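Local coordinates for conserved uncharacterized protein (predicted phosphoesterase COG0622) (Streptococcus pneumoniae, PDB 3CK2) that binds two manganese ions and probably acts as a phosphoesterase of the calcineurin-like metallophosphoesterase superfamily, its natural substrate being unknown, at residues K124-N129 / S153-D158; A5-I10 / V148-S153; G76-I81 / E105-L110; E43-S48 / D62-Y67. One frame throughout, in Å; residues are numbered along the deposited sequence.

Contact 1. Residues K124-N129 / S153-D158; sequences KILFLN and SYFKVD. With SRT (S,R meso-tartaric acid), chain F.
L126 and L128 meet F155 and V157 through side chains alone, with no hydrogen bond between the segments. The CH-pi contact comes from L126 CB, which sits over a face of the F155 ring, 4.1 Å from its centroid and displaced toward the CD2–CE2 rim. CG of L126 stands anti to the backbone N (chi1 174°), and beyond it the CD2 branch reaches F155 CG at 3.9 Å. K124 O lies at the edge of the same ring. The rest is aliphatic. CD2 of L126 also approaches V157 CG2, and L128 CD1 touches V157 CG1 at 3.8 Å; in each pair, L126–F155 and L128–V157, the side chains come from opposing strands and overlap alongside one another. K156 and D158 belong to the pocket of a bound meso-tartrate: K156 NZ donates to its O1 at 2.7 Å and, in a salt bridge with D158, makes a weak hydrogen bond to OD2 at 3.4 Å, while D158 also pairs with R147 and S171. Strands 125-129 and 154-158 run 10° from parallel with axes 9.7 Å apart, a face-to-face spacing that joins the two mixed sheets of the calcineurin-like sandwich. V148 and F174 pack beside L126, and helix 95-103 lies against I125 and F127.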
# COMPACT_ATOMS: atom_id res chain seq x y z
N LYS A 124 -10.12 14.94 -1.28
CA LYS A 124 -10.96 13.72 -1.27
C LYS A 124 -10.07 12.47 -1.38
O LYS A 124 -10.55 11.41 -1.77
CB LYS A 124 -11.99 13.74 -2.40
CG LYS A 124 -12.91 14.95 -2.39
CD LYS A 124 -13.30 15.34 -3.80
CE LYS A 124 -12.12 15.98 -4.54
NZ LYS A 124 -12.49 16.23 -5.96
N ILE A 125 -8.79 12.61 -1.04
CA ILE A 125 -7.81 11.56 -1.31
C ILE A 125 -7.43 10.80 -0.04
O ILE A 125 -6.97 11.39 0.95
CB ILE A 125 -6.52 12.14 -1.99
CG1 ILE A 125 -6.89 13.08 -3.15
CG2 ILE A 125 -5.62 10.97 -2.46
CD1 ILE A 125 -5.73 13.83 -3.80
N LEU A 126 -7.63 9.49 -0.10
CA LEU A 126 -7.11 8.57 0.91
C LEU A 126 -5.61 8.35 0.70
O LEU A 126 -5.19 7.89 -0.38
CB LEU A 126 -7.82 7.23 0.84
CG LEU A 126 -7.32 6.10 1.74
CD1 LEU A 126 -7.51 6.45 3.22
CD2 LEU A 126 -7.98 4.79 1.37
N PHE A 127 -4.83 8.69 1.74
CA PHE A 127 -3.40 8.36 1.83
C PHE A 127 -3.21 7.22 2.83
O PHE A 127 -3.69 7.28 3.96
CB PHE A 127 -2.57 9.58 2.27
CG PHE A 127 -2.57 10.72 1.27
CD1 PHE A 127 -1.51 10.90 0.38
CD2 PHE A 127 -3.62 11.61 1.23
CE1 PHE A 127 -1.51 11.94 -0.53
CE2 PHE A 127 -3.63 12.66 0.32
CZ PHE A 127 -2.58 12.80 -0.57
N LEU A 128 -2.50 6.19 2.40
CA LEU A 128 -2.33 4.97 3.18
C LEU A 128 -0.91 4.47 3.11
O LEU A 128 -0.35 4.26 2.02
CB LEU A 128 -3.28 3.87 2.67
CG LEU A 128 -3.19 2.46 3.29
CD1 LEU A 128 -3.74 2.47 4.74
CD2 LEU A 128 -3.99 1.52 2.44
N ASN A 129 -0.34 4.26 4.30
CA ASN A 129 0.85 3.45 4.49
C ASN A 129 0.35 2.21 5.19
O ASN A 129 -0.27 2.29 6.28
CB ASN A 129 1.89 4.20 5.32
CG ASN A 129 3.25 3.48 5.36
OD1 ASN A 129 3.31 2.26 5.49
ND2 ASN A 129 4.33 4.24 5.26
N SER A 153 -19.58 5.35 -1.44
CA SER A 153 -19.85 6.09 -0.20
C SER A 153 -18.68 6.12 0.79
O SER A 153 -18.55 7.07 1.57
CB SER A 153 -21.06 5.46 0.49
OG SER A 153 -22.14 5.42 -0.41
N TYR A 154 -17.85 5.08 0.76
CA TYR A 154 -16.83 4.84 1.76
C TYR A 154 -15.55 4.24 1.26
O TYR A 154 -15.55 3.41 0.42
CB TYR A 154 -17.38 3.87 2.80
CG TYR A 154 -18.59 4.36 3.51
CD1 TYR A 154 -18.51 5.43 4.36
CD2 TYR A 154 -19.82 3.78 3.30
CE1 TYR A 154 -19.61 5.89 4.99
CE2 TYR A 154 -20.92 4.24 3.92
CZ TYR A 154 -20.81 5.30 4.76
OH TYR A 154 -21.90 5.78 5.38
N PHE A 155 -14.46 4.65 1.87
CA PHE A 155 -13.25 3.84 2.00
C PHE A 155 -13.26 3.23 3.41
O PHE A 155 -13.42 3.94 4.40
CB PHE A 155 -11.97 4.66 1.92
CG PHE A 155 -11.77 5.39 0.64
CD1 PHE A 155 -11.64 4.71 -0.56
CD2 PHE A 155 -11.64 6.78 0.63
CE1 PHE A 155 -11.41 5.39 -1.74
CE2 PHE A 155 -11.43 7.47 -0.56
CZ PHE A 155 -11.30 6.78 -1.74
N LYS A 156 -13.07 1.91 3.50
CA LYS A 156 -12.93 1.25 4.79
C LYS A 156 -11.52 0.68 4.85
O LYS A 156 -11.14 -0.08 3.97
CB LYS A 156 -14.00 0.14 4.96
CG LYS A 156 -13.83 -0.72 6.25
CD LYS A 156 -13.85 0.14 7.55
CE LYS A 156 -13.41 -0.64 8.77
NZ LYS A 156 -14.12 -1.94 8.81
N VAL A 157 -10.73 1.08 5.85
CA VAL A 157 -9.36 0.57 6.03
C VAL A 157 -9.22 -0.27 7.31
O VAL A 157 -9.57 0.16 8.40
CB VAL A 157 -8.34 1.72 6.07
CG1 VAL A 157 -6.91 1.17 6.28
CG2 VAL A 157 -8.49 2.64 4.81
N ASP A 158 -8.73 -1.50 7.14
CA ASP A 158 -8.34 -2.35 8.26
C ASP A 158 -6.89 -2.70 8.13
O ASP A 158 -6.39 -2.92 7.03
CB ASP A 158 -9.13 -3.64 8.24
CG ASP A 158 -10.57 -3.44 8.65
OD1 ASP A 158 -10.86 -3.03 9.80
OD2 ASP A 158 -11.41 -3.67 7.78
O1 SRT F . -14.57 -2.32 11.48
O11 SRT F . -13.90 -2.43 13.59
C1 SRT F . -13.97 -2.90 12.42
C2 SRT F . -13.28 -4.20 12.13
O2 SRT F . -12.43 -3.99 11.00
C3 SRT F . -14.22 -5.37 11.76
O3 SRT F . -15.55 -5.12 12.22
C4 SRT F . -13.71 -6.71 12.28
O4 SRT F . -14.33 -7.75 11.95
O41 SRT F . -12.68 -6.77 13.00

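Contact 2. Residues A5-I10 / V148-S153; sequences AKQTII and VEIDDS
K6 reaches across to E149 just before the strand pairing begins: NZ forms a long salt bridge with E149 OE2 (3.5 Å), and CE packs against the same oxygen. Its CA also lies against I150 O in a CA-H...O contact. At Q7 the antiparallel ladder opens with a hydrogen-bonded pair: Q7 N donates to I150 O at 2.9 Å and Q7 O accepts from I150 N at 2.8 Å. The Q7 side chain crosses I150, with Q7 CB near I150 CD1 and Q7 OE1 near I150 CB; its amide is held by T78 and by the L75 carbonyl. T8 forms the non-hydrogen-bonded pair with E149, the two side chains side by side on the face that K6 also flanks, OG1 3.6 Å from E149 OE2. I9 closes the next hydrogen-bonded pair with V148, in which N and O of each residue are bound to the other. With chi1 at 66°, I9 CG1 lies between its backbone N and carbonyl carbon and meets V148 CB at 3.6 Å, while CG2 approaches I150 CD1. Strand 7-12 is thus joined to 145-150 in the six-stranded sheet, between neighbours 35-38 and 154-160; V148 packs on strand 125-130 of the other sheet, and I10 faces helix 19-29.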
# COMPACT_ATOMS: atom_id res chain seq x y z
N ALA A 5 -19.60 -1.43 -8.09
CA ALA A 5 -19.48 -2.65 -7.32
C ALA A 5 -18.31 -2.45 -6.36
O ALA A 5 -17.36 -1.75 -6.69
CB ALA A 5 -19.27 -3.90 -8.21
N LYS A 6 -18.42 -3.05 -5.18
CA LYS A 6 -17.43 -2.88 -4.14
C LYS A 6 -16.12 -3.50 -4.58
O LYS A 6 -16.10 -4.52 -5.26
CB LYS A 6 -17.92 -3.50 -2.83
CG LYS A 6 -16.97 -3.31 -1.65
CD LYS A 6 -17.64 -3.57 -0.31
CE LYS A 6 -16.74 -4.43 0.61
NZ LYS A 6 -17.13 -5.90 0.67
N GLN A 7 -15.02 -2.83 -4.23
CA GLN A 7 -13.69 -3.32 -4.51
C GLN A 7 -12.98 -3.55 -3.19
O GLN A 7 -13.34 -2.98 -2.15
CB GLN A 7 -12.91 -2.29 -5.32
CG GLN A 7 -13.51 -1.95 -6.67
CD GLN A 7 -12.89 -0.70 -7.27
OE1 GLN A 7 -12.42 0.18 -6.54
NE2 GLN A 7 -12.89 -0.62 -8.57
N THR A 8 -12.00 -4.45 -3.23
CA THR A 8 -11.14 -4.74 -2.12
C THR A 8 -9.71 -4.76 -2.67
O THR A 8 -9.43 -5.40 -3.68
CB THR A 8 -11.46 -6.09 -1.46
OG1 THR A 8 -12.80 -6.07 -0.98
CG2 THR A 8 -10.47 -6.39 -0.30
N ILE A 9 -8.82 -4.02 -2.01
CA ILE A 9 -7.41 -4.08 -2.35
C ILE A 9 -6.63 -4.47 -1.10
O ILE A 9 -7.07 -4.23 0.04
CB ILE A 9 -6.89 -2.73 -3.01
CG1 ILE A 9 -6.93 -1.57 -2.00
CG2 ILE A 9 -7.65 -2.43 -4.35
CD1 ILE A 9 -6.19 -0.33 -2.47
N ILE A 10 -5.51 -5.13 -1.36
CA ILE A 10 -4.55 -5.56 -0.34
C ILE A 10 -3.25 -4.83 -0.62
O ILE A 10 -2.77 -4.82 -1.77
CB ILE A 10 -4.33 -7.13 -0.32
CG1 ILE A 10 -5.64 -7.87 0.04
CG2 ILE A 10 -3.20 -7.51 0.69
CD1 ILE A 10 -6.18 -7.56 1.53
N VAL A 148 -8.10 -2.35 2.05
CA VAL A 148 -9.03 -1.25 1.79
C VAL A 148 -10.28 -1.77 1.04
O VAL A 148 -10.15 -2.44 0.01
CB VAL A 148 -8.38 -0.07 0.99
CG1 VAL A 148 -9.36 1.14 0.92
CG2 VAL A 148 -7.01 0.34 1.59
N GLU A 149 -11.46 -1.45 1.56
CA GLU A 149 -12.72 -1.70 0.84
C GLU A 149 -13.29 -0.40 0.28
O GLU A 149 -13.33 0.63 0.95
CB GLU A 149 -13.68 -2.46 1.73
CG GLU A 149 -12.97 -3.72 2.21
CD GLU A 149 -13.85 -4.71 2.90
OE1 GLU A 149 -14.36 -4.36 4.00
OE2 GLU A 149 -14.02 -5.84 2.35
N ILE A 150 -13.60 -0.42 -1.01
CA ILE A 150 -13.92 0.80 -1.73
C ILE A 150 -15.29 0.68 -2.31
O ILE A 150 -15.58 -0.28 -3.00
CB ILE A 150 -12.90 1.13 -2.90
CG1 ILE A 150 -11.44 1.16 -2.42
CG2 ILE A 150 -13.28 2.45 -3.59
CD1 ILE A 150 -10.55 0.13 -3.10
N ASP A 151 -16.15 1.65 -2.03
CA ASP A 151 -17.37 1.84 -2.82
C ASP A 151 -17.67 3.34 -2.97
O ASP A 151 -16.83 4.17 -2.59
CB ASP A 151 -18.55 1.00 -2.30
CG ASP A 151 -19.09 1.46 -0.97
OD1 ASP A 151 -18.60 2.41 -0.37
OD2 ASP A 151 -20.05 0.83 -0.49
N ASP A 152 -18.82 3.68 -3.56
CA ASP A 152 -19.14 5.09 -3.83
C ASP A 152 -19.25 5.96 -2.57
O ASP A 152 -18.99 7.14 -2.64
CB ASP A 152 -20.42 5.21 -4.67
CG ASP A 152 -20.18 4.91 -6.15
OD1 ASP A 152 -19.16 5.37 -6.71
OD2 ASP A 152 -21.00 4.20 -6.77
N SER A 153 -19.58 5.35 -1.44
CA SER A 153 -19.85 6.09 -0.20
C SER A 153 -18.68 6.12 0.79
O SER A 153 -18.55 7.07 1.57
CB SER A 153 -21.06 5.46 0.49
OG SER A 153 -22.14 5.42 -0.41

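Contact 3. Residues G76-I81 / E105-L110; sequences GSTKII and EAAICL
E105 meets K79 through its carbonyl oxygen, which lies near CD of the extended lysine chain; the NZ end of K79 goes on to a salt bridge with E104. E105 itself, with positive phi, ends helix 95-103 in a Schellman motif, and the chain turns from there into the sheet. A106 CB touches both K79 O and I81 CG2, the latter at 3.7 Å. A107 N then donates to K79 O at 2.7 Å, a bent bond (136° at the hydrogen), and its CB rests on T78 CG2 at 3.8 Å. The same carbonyl oxygen takes a second, longer and straighter bond from I108 N at 3.2 Å, so K79 O holds two successive amides where the strand begins. I108 pairs with I80 in parallel register; its O receives I81 N at 2.9 Å, and its CD1 approaches T78 CG2. C109 pairs with I81 on the other face, where its SG, anti to the backbone N (chi1 178°), lies beside I81 CG1 and CD1. L110 N donates to I81 O at 2.8 Å, and L110 CD1 meets I80 CG2 at 3.6 Å. Strands 78-83 and 108-110 are the two parallel strands of a beta-alpha-beta crossover, with helix 95-103 as the connection. The helix packs on the face bearing I81 and C109, through W100, A101 and L97. I80 and L110 lie on F37 of strand 35-38 in the opposing sheet, and strand 125-130 pairs with 108-110 on its other side.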
# COMPACT_ATOMS: atom_id res chain seq x y z
N GLY A 76 -11.36 0.12 -12.26
CA GLY A 76 -12.63 0.69 -12.64
C GLY A 76 -12.59 2.18 -12.53
O GLY A 76 -11.79 2.83 -13.14
N SER A 77 -13.46 2.72 -11.71
CA SER A 77 -13.58 4.15 -11.49
C SER A 77 -12.64 4.68 -10.40
O SER A 77 -12.66 5.88 -10.10
CB SER A 77 -15.03 4.49 -11.14
OG SER A 77 -15.34 3.94 -9.88
N THR A 78 -11.81 3.80 -9.83
CA THR A 78 -10.86 4.15 -8.78
C THR A 78 -9.42 4.26 -9.28
O THR A 78 -8.81 3.26 -9.62
CB THR A 78 -10.90 3.08 -7.70
OG1 THR A 78 -12.24 2.96 -7.22
CG2 THR A 78 -9.94 3.43 -6.53
N LYS A 79 -8.89 5.48 -9.30
CA LYS A 79 -7.49 5.72 -9.65
C LYS A 79 -6.59 5.70 -8.40
O LYS A 79 -6.69 6.56 -7.51
CB LYS A 79 -7.34 7.05 -10.36
CG LYS A 79 -5.91 7.39 -10.77
CD LYS A 79 -5.89 8.64 -11.66
CE LYS A 79 -4.51 8.94 -12.18
NZ LYS A 79 -4.54 10.04 -13.17
N ILE A 80 -5.70 4.71 -8.38
CA ILE A 80 -4.79 4.47 -7.31
C ILE A 80 -3.41 4.89 -7.86
O ILE A 80 -3.03 4.54 -8.98
CB ILE A 80 -4.83 2.96 -6.92
CG1 ILE A 80 -6.27 2.58 -6.49
CG2 ILE A 80 -3.78 2.63 -5.84
CD1 ILE A 80 -6.58 1.08 -6.32
N ILE A 81 -2.68 5.68 -7.06
CA ILE A 81 -1.29 6.00 -7.34
C ILE A 81 -0.48 5.41 -6.18
O ILE A 81 -1.00 5.21 -5.09
CB ILE A 81 -1.04 7.52 -7.62
CG1 ILE A 81 -1.13 8.39 -6.35
CG2 ILE A 81 -2.03 8.05 -8.69
CD1 ILE A 81 -0.80 9.89 -6.62
N GLU A 105 -5.22 13.55 -9.64
CA GLU A 105 -6.59 13.36 -9.19
C GLU A 105 -6.86 11.89 -8.79
O GLU A 105 -7.80 11.26 -9.28
CB GLU A 105 -7.57 13.86 -10.26
CG GLU A 105 -7.83 15.38 -10.17
CD GLU A 105 -7.89 16.06 -11.52
OE1 GLU A 105 -8.74 15.66 -12.35
OE2 GLU A 105 -7.08 17.00 -11.75
N ALA A 106 -6.02 11.38 -7.89
CA ALA A 106 -6.12 9.99 -7.42
C ALA A 106 -7.31 9.82 -6.45
O ALA A 106 -7.64 10.75 -5.72
CB ALA A 106 -4.79 9.58 -6.75
N ALA A 107 -7.94 8.65 -6.44
CA ALA A 107 -8.84 8.29 -5.34
C ALA A 107 -8.01 7.91 -4.09
O ALA A 107 -8.36 8.24 -2.94
CB ALA A 107 -9.78 7.12 -5.76
N ILE A 108 -6.90 7.22 -4.35
CA ILE A 108 -6.07 6.62 -3.31
C ILE A 108 -4.59 6.80 -3.68
O ILE A 108 -4.20 6.65 -4.83
CB ILE A 108 -6.35 5.10 -3.13
CG1 ILE A 108 -7.84 4.86 -2.79
CG2 ILE A 108 -5.38 4.49 -2.03
CD1 ILE A 108 -8.27 3.37 -2.77
N CYS A 109 -3.80 7.16 -2.68
CA CYS A 109 -2.36 7.33 -2.80
C CYS A 109 -1.66 6.38 -1.81
O CYS A 109 -1.82 6.49 -0.61
CB CYS A 109 -1.99 8.78 -2.53
SG CYS A 109 -0.20 9.12 -2.59
N LEU A 110 -0.93 5.42 -2.34
CA LEU A 110 -0.31 4.37 -1.57
C LEU A 110 1.17 4.67 -1.46
O LEU A 110 1.80 4.98 -2.45
CB LEU A 110 -0.49 3.02 -2.28
CG LEU A 110 -1.92 2.50 -2.42
CD1 LEU A 110 -1.91 1.15 -3.20
CD2 LEU A 110 -2.61 2.36 -1.03

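Contact 4. Residues E43-S48 / D62-Y67; sequences ELRPDS and DFYAGY
P46 sets its pyrrolidine ring against two tyrosines, Y64 and Y67. Its CG stands over one face of the Y67 ring, 3.8 Å from the centroid in a CH-pi contact offset toward the rim, and the two side chains cross at about a right angle. CD of the same proline touches Y64 CB at 3.6 Å. The ring of Y64 is approached over one face by R45, whose CG lies 3.7 Å from the centroid. Farther along, the arginine chain bends at chi3, and its guanidinium, at 89° to the phenol ring, has Y64 CE1 near its own plane; NH2 forms a salt bridge with D47 within the beta turn 45-48. These are two irregular loops of a calcineurin-like fold, one following strand 35-38 and the other strand 54-56, and the metal ligands D41 and N60 precede them closely in sequence. E43 carries its carboxylate back toward that site, where OE2 is hydrogen-bonded to H16, a manganese ligand. E43 N donates to D62 OD1 at 2.9 Å, nearly along the C-O axis of the carboxylate, while D62 OD2 accepts from the amides of D41 and G59. The hydroxyl of Y67 donates to L44 O at 2.8 Å from well above the carbonyl plane, 72° out of it. One water donates to both L44 O and D62 OD1; another donates to E43 O, which lies at the edge of the Y64 ring, and is hydrogen-bonded to Y64 OH. The Y67 ring also meets that of W51, planes at about 85°.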
# COMPACT_ATOMS: atom_id res chain seq x y z
N GLU A 43 13.48 -6.00 -1.15
CA GLU A 43 14.84 -6.54 -1.29
C GLU A 43 14.88 -7.82 -2.13
O GLU A 43 15.85 -8.56 -2.10
CB GLU A 43 15.52 -6.72 0.06
CG GLU A 43 15.60 -5.43 0.90
CD GLU A 43 16.31 -5.70 2.23
OE1 GLU A 43 17.01 -6.72 2.33
OE2 GLU A 43 16.15 -4.92 3.20
N LEU A 44 13.82 -8.02 -2.93
CA LEU A 44 13.67 -9.13 -3.85
C LEU A 44 13.98 -8.64 -5.27
O LEU A 44 14.00 -7.44 -5.53
CB LEU A 44 12.23 -9.72 -3.79
CG LEU A 44 11.69 -10.17 -2.43
CD1 LEU A 44 10.28 -10.79 -2.57
CD2 LEU A 44 12.66 -11.10 -1.66
N ARG A 45 14.22 -9.61 -6.15
CA ARG A 45 14.35 -9.37 -7.58
C ARG A 45 13.02 -9.04 -8.24
O ARG A 45 12.00 -9.64 -7.89
CB ARG A 45 14.96 -10.58 -8.23
CG ARG A 45 16.41 -10.70 -7.88
CD ARG A 45 16.91 -12.10 -8.02
NE ARG A 45 16.93 -12.53 -9.41
CZ ARG A 45 17.81 -12.11 -10.31
NH1 ARG A 45 18.73 -11.20 -10.01
NH2 ARG A 45 17.75 -12.60 -11.53
N PRO A 46 13.02 -8.02 -9.13
CA PRO A 46 11.82 -7.63 -9.92
C PRO A 46 11.28 -8.74 -10.81
O PRO A 46 10.11 -8.76 -11.09
CB PRO A 46 12.30 -6.45 -10.78
CG PRO A 46 13.53 -5.96 -10.13
CD PRO A 46 14.14 -7.09 -9.35
N ASP A 47 12.13 -9.65 -11.23
CA ASP A 47 11.70 -10.81 -12.00
C ASP A 47 11.28 -11.99 -11.13
O ASP A 47 10.97 -13.04 -11.67
CB ASP A 47 12.79 -11.24 -13.00
CG ASP A 47 14.05 -11.74 -12.32
OD1 ASP A 47 14.09 -11.92 -11.07
OD2 ASP A 47 15.02 -11.98 -13.06
N SER A 48 11.23 -11.84 -9.81
CA SER A 48 10.66 -12.89 -8.96
C SER A 48 9.24 -13.25 -9.40
O SER A 48 8.40 -12.37 -9.65
CB SER A 48 10.62 -12.50 -7.50
OG SER A 48 10.21 -13.59 -6.70
N ASP A 62 15.81 -1.22 -2.49
CA ASP A 62 15.72 -2.07 -3.66
C ASP A 62 16.79 -1.62 -4.64
O ASP A 62 16.72 -0.50 -5.16
CB ASP A 62 14.32 -1.96 -4.32
CG ASP A 62 13.23 -2.60 -3.49
OD1 ASP A 62 13.51 -3.62 -2.86
OD2 ASP A 62 12.08 -2.10 -3.49
N PHE A 63 17.78 -2.47 -4.89
CA PHE A 63 18.96 -2.05 -5.63
C PHE A 63 18.97 -2.53 -7.07
O PHE A 63 19.59 -1.90 -7.91
CB PHE A 63 20.24 -2.44 -4.89
CG PHE A 63 20.35 -1.79 -3.54
CD1 PHE A 63 20.41 -0.41 -3.43
CD2 PHE A 63 20.38 -2.53 -2.38
CE1 PHE A 63 20.52 0.21 -2.18
CE2 PHE A 63 20.49 -1.90 -1.12
CZ PHE A 63 20.54 -0.55 -1.03
N TYR A 64 18.23 -3.60 -7.35
CA TYR A 64 18.06 -4.13 -8.68
C TYR A 64 17.24 -3.18 -9.54
O TYR A 64 16.20 -2.59 -9.09
CB TYR A 64 17.31 -5.48 -8.68
CG TYR A 64 17.75 -6.54 -7.70
CD1 TYR A 64 18.85 -7.33 -7.95
CD2 TYR A 64 16.99 -6.80 -6.57
CE1 TYR A 64 19.22 -8.32 -7.08
CE2 TYR A 64 17.36 -7.81 -5.68
CZ TYR A 64 18.48 -8.56 -5.94
OH TYR A 64 18.84 -9.57 -5.06
N ALA A 65 17.70 -3.07 -10.78
CA ALA A 65 16.98 -2.39 -11.85
C ALA A 65 15.67 -3.13 -12.13
O ALA A 65 15.59 -4.37 -12.03
CB ALA A 65 17.86 -2.31 -13.13
N GLY A 66 14.63 -2.37 -12.48
CA GLY A 66 13.40 -2.93 -13.00
C GLY A 66 12.13 -2.65 -12.22
O GLY A 66 11.06 -3.09 -12.64
N TYR A 67 12.23 -1.98 -11.08
CA TYR A 67 11.04 -1.56 -10.38
C TYR A 67 10.72 -0.14 -10.81
O TYR A 67 11.64 0.69 -10.89
CB TYR A 67 11.20 -1.61 -8.85
CG TYR A 67 11.26 -2.98 -8.23
CD1 TYR A 67 10.15 -3.82 -8.23
CD2 TYR A 67 12.41 -3.41 -7.56
CE1 TYR A 67 10.20 -5.09 -7.62
CE2 TYR A 67 12.48 -4.65 -6.94
CZ TYR A 67 11.37 -5.50 -6.97
OH TYR A 67 11.44 -6.71 -6.34
O HOH W 1 18.43 -8.86 -2.44
O HOH W 2 15.18 -5.26 -4.29

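In the fold
From the N terminus, segment 5-10 pairs with 148-153, so contact 2 closes a long loop that holds contacts 4 and 3 in succession. Contact 4 closes first, tying two loops near the manganese site; its centre is 24 to 29 Å from those of the others. Contact 3 then closes the beta-alpha-beta unit in the five-stranded sheet. Contact 1 opens inside the contact 2 loop but ends beyond it, so the two cross, sharing S153. Contacts 1, 2 and 3 touch one another: backbone hydrogen bonds join L126 and L128 to C109 in one sheet and K156 to E149 in the other, and side chains of contacts 2 and 3 meet between the sheets.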